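Local coordinates for protein activated BY transcription factor SSRB (Salmonella enterica, PDB 2WNW) that belongs to glycosyl hydrolase family 30, pairing a TIM-barrel domain with a beta-sandwich domain, and is known as SrfJ, at residues 346-354 / 363-371. Sequence-based numbering, arbitrary orientation.
Sequences NLCEAPIQY and RNHSWYGIG
N364 bonds to A350, P351 and Q353, and so ties the loop and first residues of strand 352-355 to the start of helix 365-374, in the region that follows the last strand of the TIM barrel. Strands 352-355 and 360-363 form an antiparallel hairpin, with I352 and R363 as a non-hydrogen-bonded pair. Just past this pair, N364 N donates to P351 O at 2.8 Å. The N364 amide serves two acceptors. Its ND2 reaches A350 O at 2.8 Å, almost exactly in the amide plane, and Q353 OE1 at 3.0 Å with an N-H...O angle of 158°. Both of its N-H groups therefore have partners. The other atom of the Q353 amide is also held: NE2 donates to N336 O of the neighbouring strand 332-336.

The E349 carboxylate stacks on the N364 amide, the planes 14° apart. CG anti to the backbone N (chi1 -171°) and an extended chain carry it there. E349 OE1 accepts from two waters. One water accepts from S366 N at 2.9 Å; the other meets S366 OG. The first turn of the helix is thus tied to E349 through water.

The rest of the contact is mostly apolar. P351 touches W367 CB and, with CG, I370 CD1. Y75 of helix 65-76 also packs on P351 and I352. I352 runs alongside the W367 ring, with I352 CG1 3.6 Å from W367 CD1.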
loop_
_atom_site.group_PDB
_atom_site.type_symbol
_atom_site.label_atom_id
_atom_site.label_comp_id
_atom_site.label_asym_id
_atom_site.label_seq_id
_atom_site.Cartn_x
_atom_site.Cartn_y
_atom_site.Cartn_z
ATOM N N ASN A 346 3.877 22.221 25.775
ATOM C CA ASN A 346 3.614 21.112 24.864
ATOM C C ASN A 346 4.745 20.085 24.951
ATOM O O ASN A 346 5.496 19.889 23.992
ATOM C CB ASN A 346 3.484 21.639 23.431
ATOM C CG ASN A 346 3.222 20.538 22.426
ATOM O OD1 ASN A 346 2.411 19.648 22.671
ATOM N ND2 ASN A 346 3.901 20.596 21.281
ATOM N N LEU A 347 4.857 19.436 26.109
ATOM C CA LEU A 347 5.902 18.442 26.356
ATOM C C LEU A 347 5.746 17.203 25.475
ATOM O O LEU A 347 4.637 16.705 25.280
ATOM C CB LEU A 347 5.884 18.034 27.833
ATOM C CG LEU A 347 5.972 19.187 28.843
ATOM C CD1 LEU A 347 5.834 18.646 30.261
ATOM C CD2 LEU A 347 7.295 19.921 28.676
ATOM N N CYS A 348 6.866 16.706 24.957
ATOM C CA CYS A 348 6.866 15.531 24.086
ATOM C C CYS A 348 8.067 14.647 24.381
ATOM O O CYS A 348 9.031 15.078 25.006
ATOM C CB CYS A 348 6.951 15.946 22.610
ATOM S SG CYS A 348 5.618 16.996 21.980
ATOM N N GLU A 349 8.010 13.402 23.926
ATOM C CA GLU A 349 9.141 12.504 24.115
ATOM C C GLU A 349 10.128 12.761 22.971
ATOM O O GLU A 349 9.745 13.277 21.920
ATOM C CB GLU A 349 8.674 11.046 24.069
ATOM C CG GLU A 349 9.737 10.039 24.471
ATOM C CD GLU A 349 9.279 8.604 24.287
ATOM O OE1 GLU A 349 9.281 8.115 23.137
ATOM O OE2 GLU A 349 8.904 7.969 25.297
ATOM N N ALA A 350 11.396 12.432 23.197
ATOM C CA ALA A 350 12.439 12.554 22.179
ATOM C C ALA A 350 13.178 11.224 22.292
ATOM O O ALA A 350 13.239 10.642 23.380
ATOM C CB ALA A 350 13.378 13.726 22.486
ATOM N N PRO A 351 13.735 10.712 21.183
ATOM C CA PRO A 351 14.445 9.429 21.247
ATOM C C PRO A 351 15.496 9.355 22.345
ATOM O O PRO A 351 15.768 8.282 22.881
ATOM C CB PRO A 351 15.029 9.287 19.843
ATOM C CG PRO A 351 13.968 9.949 18.996
ATOM C CD PRO A 351 13.674 11.209 19.796
ATOM N N ILE A 352 16.096 10.496 22.667
ATOM C CA ILE A 352 17.078 10.547 23.739
ATOM C C ILE A 352 16.677 11.670 24.679
ATOM O O ILE A 352 16.346 12.774 24.244
ATOM C CB ILE A 352 18.516 10.805 23.219
ATOM C CG1 ILE A 352 18.990 9.611 22.392
ATOM C CG2 ILE A 352 19.468 11.021 24.401
ATOM C CD1 ILE A 352 20.438 9.707 21.941
ATOM N N GLN A 353 16.670 11.370 25.971
ATOM C CA GLN A 353 16.329 12.364 26.972
ATOM C C GLN A 353 17.452 12.424 27.992
ATOM O O GLN A 353 18.148 11.433 28.225
ATOM C CB GLN A 353 14.981 12.030 27.618
ATOM C CG GLN A 353 13.809 12.349 26.689
ATOM C CD GLN A 353 12.463 11.977 27.273
ATOM O OE1 GLN A 353 12.071 10.809 27.270
ATOM N NE2 GLN A 353 11.748 12.972 27.787
ATOM N N TYR A 354 17.639 13.596 28.586
ATOM C CA TYR A 354 18.724 13.788 29.533
ATOM C C TYR A 354 18.320 14.390 30.874
ATOM O O TYR A 354 17.565 15.361 30.941
ATOM C CB TYR A 354 19.806 14.649 28.870
ATOM C CG TYR A 354 20.946 15.034 29.778
ATOM C CD1 TYR A 354 21.040 16.321 30.300
ATOM C CD2 TYR A 354 21.939 14.111 30.111
ATOM C CE1 TYR A 354 22.095 16.687 31.130
ATOM C CE2 TYR A 354 23.001 14.466 30.943
ATOM C CZ TYR A 354 23.070 15.753 31.446
ATOM O OH TYR A 354 24.116 16.115 32.262
ATOM N N ARG A 363 17.963 6.398 26.416
ATOM C CA ARG A 363 17.527 6.109 25.053
ATOM C C ARG A 363 16.190 5.377 25.064
ATOM O O ARG A 363 16.085 4.265 25.590
ATOM C CB ARG A 363 18.568 5.252 24.327
ATOM C CG ARG A 363 19.769 6.029 23.819
ATOM C CD ARG A 363 20.805 5.102 23.223
ATOM N NE ARG A 363 21.431 4.274 24.248
ATOM C CZ ARG A 363 22.283 3.288 23.992
ATOM N NH1 ARG A 363 22.613 3.003 22.738
ATOM N NH2 ARG A 363 22.807 2.586 24.989
ATOM N N ASN A 364 15.171 6.003 24.484
ATOM C CA ASN A 364 13.843 5.404 24.428
ATOM C C ASN A 364 13.738 4.398 23.285
ATOM O O ASN A 364 14.619 4.333 22.428
ATOM C CB ASN A 364 12.788 6.502 24.275
ATOM C CG ASN A 364 12.673 7.365 25.518
ATOM O OD1 ASN A 364 12.461 6.852 26.616
ATOM N ND2 ASN A 364 12.819 8.678 25.353
ATOM N N HIS A 365 12.664 3.613 23.274
ATOM C CA HIS A 365 12.468 2.611 22.228
ATOM C C HIS A 365 12.581 3.215 20.829
ATOM O O HIS A 365 13.136 2.598 19.920
ATOM C CB HIS A 365 11.097 1.935 22.378
ATOM C CG HIS A 365 11.054 0.855 23.420
ATOM N ND1 HIS A 365 11.773 0.922 24.594
ATOM C CD2 HIS A 365 10.346 -0.297 23.480
ATOM C CE1 HIS A 365 11.507 -0.142 25.332
ATOM N NE2 HIS A 365 10.644 -0.897 24.680
ATOM N N SER A 366 12.046 4.419 20.657
ATOM C CA SER A 366 12.078 5.088 19.360
ATOM C C SER A 366 13.492 5.237 18.801
ATOM O O SER A 366 13.693 5.150 17.593
ATOM C CB SER A 366 11.410 6.460 19.460
ATOM O OG SER A 366 12.068 7.270 20.417
ATOM N N TRP A 367 14.475 5.451 19.671
ATOM C CA TRP A 367 15.854 5.596 19.211
ATOM C C TRP A 367 16.291 4.321 18.487
ATOM O O TRP A 367 16.901 4.387 17.422
ATOM C CB TRP A 367 16.797 5.867 20.390
ATOM C CG TRP A 367 18.200 6.233 19.967
ATOM C CD1 TRP A 367 18.645 7.465 19.578
ATOM C CD2 TRP A 367 19.328 5.351 19.870
ATOM N NE1 TRP A 367 19.982 7.407 19.243
ATOM C CE2 TRP A 367 20.425 6.120 19.412
ATOM C CE3 TRP A 367 19.520 3.984 20.122
ATOM C CZ2 TRP A 367 21.696 5.567 19.200
ATOM C CZ3 TRP A 367 20.783 3.433 19.912
ATOM C CH2 TRP A 367 21.854 4.227 19.455
ATOM N N TYR A 368 15.971 3.164 19.060
ATOM C CA TYR A 368 16.341 1.891 18.442
ATOM C C TYR A 368 15.506 1.626 17.193
ATOM O O TYR A 368 15.996 1.041 16.230
ATOM C CB TYR A 368 16.178 0.731 19.429
ATOM C CG TYR A 368 17.019 0.885 20.673
ATOM C CD1 TYR A 368 16.483 1.434 21.836
ATOM C CD2 TYR A 368 18.367 0.525 20.671
ATOM C CE1 TYR A 368 17.268 1.624 22.969
ATOM C CE2 TYR A 368 19.163 0.713 21.800
ATOM C CZ TYR A 368 18.608 1.263 22.942
ATOM O OH TYR A 368 19.394 1.471 24.052
ATOM N N GLY A 369 14.249 2.066 17.214
ATOM C CA GLY A 369 13.383 1.883 16.063
ATOM C C GLY A 369 13.938 2.629 14.862
ATOM O O GLY A 369 14.028 2.081 13.766
ATOM N N ILE A 370 14.302 3.889 15.064
ATOM C CA ILE A 370 14.870 4.695 13.988
ATOM C C ILE A 370 16.165 4.022 13.531
ATOM O O ILE A 370 16.482 4.000 12.346
ATOM C CB ILE A 370 15.182 6.123 14.482
ATOM C CG1 ILE A 370 13.876 6.839 14.846
ATOM C CG2 ILE A 370 15.941 6.899 13.419
ATOM C CD1 ILE A 370 14.085 8.188 15.511
ATOM N N GLY A 371 16.890 3.458 14.492
ATOM C CA GLY A 371 18.150 2.794 14.202
ATOM C C GLY A 371 18.091 1.659 13.195
ATOM O O GLY A 371 19.048 1.447 12.449
HETATM O O HOH W 1 10.039 5.470 22.503
HETATM O O HOH W 2 10.684 9.364 21.116
#